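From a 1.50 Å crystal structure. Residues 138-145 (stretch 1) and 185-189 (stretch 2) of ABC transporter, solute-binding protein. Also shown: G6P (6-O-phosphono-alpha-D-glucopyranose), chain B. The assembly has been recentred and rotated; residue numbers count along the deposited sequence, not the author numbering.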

# COMPACT_ATOMS: atom_id res chain seq x y z
N THR A 138 -3.58 -3.92 -4.21
CA THR A 138 -2.84 -4.33 -3.02
C THR A 138 -3.73 -4.25 -1.78
O THR A 138 -3.73 -5.16 -0.95
CB THR A 138 -1.60 -3.46 -2.83
OG1 THR A 138 -0.63 -3.76 -3.84
CG2 THR A 138 -0.96 -3.68 -1.45
N THR A 139 -4.48 -3.16 -1.65
CA THR A 139 -5.19 -2.89 -0.41
C THR A 139 -6.29 -3.92 -0.16
O THR A 139 -6.39 -4.48 0.93
CB THR A 139 -5.77 -1.48 -0.44
OG1 THR A 139 -4.71 -0.54 -0.65
CG2 THR A 139 -6.46 -1.14 0.88
N GLY A 140 -7.11 -4.19 -1.18
CA GLY A 140 -8.14 -5.21 -1.02
C GLY A 140 -7.56 -6.58 -0.73
O GLY A 140 -8.03 -7.29 0.16
N TYR A 141 -6.52 -6.96 -1.48
CA TYR A 141 -5.87 -8.24 -1.26
C TYR A 141 -5.34 -8.36 0.16
O TYR A 141 -5.57 -9.36 0.85
CB TYR A 141 -4.75 -8.43 -2.28
CG TYR A 141 -3.95 -9.70 -2.09
CD1 TYR A 141 -4.40 -10.90 -2.62
CD2 TYR A 141 -2.75 -9.69 -1.40
CE1 TYR A 141 -3.67 -12.07 -2.46
CE2 TYR A 141 -2.02 -10.85 -1.23
CZ TYR A 141 -2.48 -12.03 -1.76
OH TYR A 141 -1.75 -13.19 -1.59
N GLN A 142 -4.62 -7.33 0.63
CA GLN A 142 -4.01 -7.40 1.95
C GLN A 142 -5.06 -7.48 3.05
O GLN A 142 -4.88 -8.20 4.04
CB GLN A 142 -3.09 -6.19 2.16
CG GLN A 142 -1.81 -6.24 1.33
CD GLN A 142 -0.87 -7.35 1.75
OE1 GLN A 142 -0.96 -8.47 1.24
NE2 GLN A 142 0.03 -7.05 2.67
N HIS A 143 -6.18 -6.76 2.89
CA HIS A 143 -7.26 -6.85 3.86
C HIS A 143 -7.87 -8.24 3.89
O HIS A 143 -8.20 -8.76 4.96
CB HIS A 143 -8.33 -5.80 3.56
CG HIS A 143 -8.05 -4.46 4.15
ND1 HIS A 143 -8.22 -4.19 5.49
CD2 HIS A 143 -7.62 -3.30 3.58
CE1 HIS A 143 -7.91 -2.92 5.72
NE2 HIS A 143 -7.54 -2.37 4.58
N MET A 144 -8.06 -8.86 2.72
CA MET A 144 -8.62 -10.20 2.70
C MET A 144 -7.68 -11.19 3.38
O MET A 144 -8.12 -12.10 4.08
CB MET A 144 -8.92 -10.64 1.27
CG MET A 144 -10.05 -9.88 0.57
SD MET A 144 -11.57 -9.66 1.53
CE MET A 144 -11.28 -8.05 2.26
N ARG A 145 -6.37 -11.02 3.18
CA ARG A 145 -5.40 -11.82 3.92
C ARG A 145 -5.50 -11.57 5.42
O ARG A 145 -5.41 -12.51 6.22
CB ARG A 145 -3.98 -11.54 3.43
CG ARG A 145 -3.66 -12.09 2.05
CD ARG A 145 -2.25 -12.64 1.99
NE ARG A 145 -2.12 -13.89 2.75
CZ ARG A 145 -1.00 -14.59 2.85
NH1 ARG A 145 0.11 -14.19 2.24
NH2 ARG A 145 -0.98 -15.71 3.57
N GLY A 185 -14.87 1.73 5.67
CA GLY A 185 -14.24 1.07 4.54
C GLY A 185 -12.86 0.56 4.89
O GLY A 185 -12.29 0.90 5.93
N LEU A 186 -12.34 -0.27 3.99
CA LEU A 186 -11.01 -0.86 4.14
C LEU A 186 -10.02 -0.09 3.27
O LEU A 186 -10.14 -0.09 2.04
CB LEU A 186 -11.04 -2.34 3.77
CG LEU A 186 -12.01 -3.22 4.56
CD1 LEU A 186 -11.73 -4.68 4.26
CD2 LEU A 186 -11.93 -2.96 6.06
N SER A 187 -9.05 0.55 3.91
CA SER A 187 -8.17 1.50 3.23
C SER A 187 -6.74 1.25 3.72
O SER A 187 -6.39 0.17 4.20
CB SER A 187 -8.65 2.93 3.49
OG SER A 187 -7.83 3.88 2.85
N TYR A 188 -5.89 2.26 3.56
CA TYR A 188 -4.53 2.20 4.08
C TYR A 188 -4.16 3.55 4.66
O TYR A 188 -4.80 4.57 4.38
CB TYR A 188 -3.52 1.76 3.00
CG TYR A 188 -3.39 2.67 1.80
CD1 TYR A 188 -4.26 2.57 0.73
CD2 TYR A 188 -2.37 3.61 1.73
CE1 TYR A 188 -4.14 3.38 -0.37
CE2 TYR A 188 -2.24 4.43 0.63
CZ TYR A 188 -3.12 4.32 -0.42
OH TYR A 188 -3.00 5.14 -1.52
N GLU A 189 -3.10 3.55 5.46
CA GLU A 189 -2.85 4.65 6.39
C GLU A 189 -2.71 5.99 5.66
O GLU A 189 -3.30 6.99 6.08
CB GLU A 189 -1.59 4.34 7.20
CG GLU A 189 -1.36 5.28 8.36
CD GLU A 189 -0.24 4.80 9.25
OE1 GLU A 189 0.92 4.83 8.80
OE2 GLU A 189 -0.52 4.39 10.40
C1 G6P B . -1.42 -0.46 -0.76
C2 G6P B . 0.09 -0.14 -0.67
C3 G6P B . 0.49 1.13 -1.32
C4 G6P B . -0.28 1.36 -2.55
C5 G6P B . -1.73 1.62 -2.17
C6 G6P B . -2.58 1.71 -3.40
O1 G6P B . -1.93 -0.74 0.51
O2 G6P B . 0.50 -0.09 0.71
O3 G6P B . 1.94 1.04 -1.68
O4 G6P B . 0.23 2.53 -3.25
O5 G6P B . -2.31 0.56 -1.33
O6 G6P B . -2.46 0.52 -4.13
P G6P B . -3.84 -0.30 -4.65
O1P G6P B . -3.40 -1.47 -5.51
O2P G6P B . -4.73 0.65 -5.47
O3P G6P B . -4.59 -0.80 -3.47

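Stretch 1 is helical throughout, and four backbone hydrogen bonds of the i to i+4 kind support the assignment, from Gln142 N to Thr138 O at 2.8 Å through Arg145 N to Tyr141 O at 3.0 Å. It crosses the strand 185-188 at 112°, with the axes 8.2 Å apart at closest approach. The contact is small: 258 Å² is buried, counting both sides.

Thr138 makes no contact with the strand; its side chain is out of reach. Its role lies with the ligand, since its backbone N donates to G6P O1P at 2.8 Å, with an N-H...acceptor angle of 160°. Thr139 N does the same for G6P O3P at 3.0 Å and 162°, so two successive amides in the first turn of this stretch hold the phosphate.

Thr139 serves both the ligand and the strand. Thr139 CA lies 6.4 Å from Ser187 CA, the nearest CA across the stretches, and the CA-to-CB bond of Thr139 points toward the strand. With chi1 at -57° (m), the methyl and the hydroxyl reach different neighbours. Thr139 CG2 packs against backbone carbonyls, 3.6 Å from Ser187 O and 4.0 Å from Leu186 O. Thr139 OG1 lies at 3.4 Å from Tyr188 CD1, oblique to the ring, and is engaged by the sugar phosphate: it donates to G6P O3P at 2.8 Å and accepts from G6P O1 at 3.0 Å. The Tyr188 ring in turn presents a face to G6P O5, which is 3.5 Å from Tyr188 CD1. Ligand, threonine and tyrosine therefore meet at one point.

Gly140, Tyr141 and Gln142 make no contact with the strand. The next is His143, one helical turn after Thr139, as expected for residues on the same side of a helix. Its CA-to-CB bond also points toward the strand, and its imidazole supplies the one hydrogen bond between the stretches: His143 NE2 donates to Ser187 O at 2.8 Å, with an angle of 168°. The acceptor lies at the ring edge, near its plane, where an NE2 hydrogen would point. The proximity of His143 NE2 to Ser187 N, 3.4 Å, has too poor an angle to count as a second bond. Because the acceptor is a main-chain carbonyl, the interaction does not use the Ser187 side chain, whose CA-to-CB bond points away from the helix.

The same ring is used across its face. Leu186 CB sits 3.5 Å from the centroid of the His143 ring and only 7° off its normal, a nearly ideal CH-pi arrangement; the closest atom pair is His143 CD2 to Leu186 CB at 3.6 Å.

The CA-to-CB bond of Met144 points sideways, but the end of its side chain comes nearer the strand, bringing Met144 CE to 3.9 Å from Leu186 CD1 in an apolar contact. Arg145, whose side chain is out of reach of the strand, takes no part.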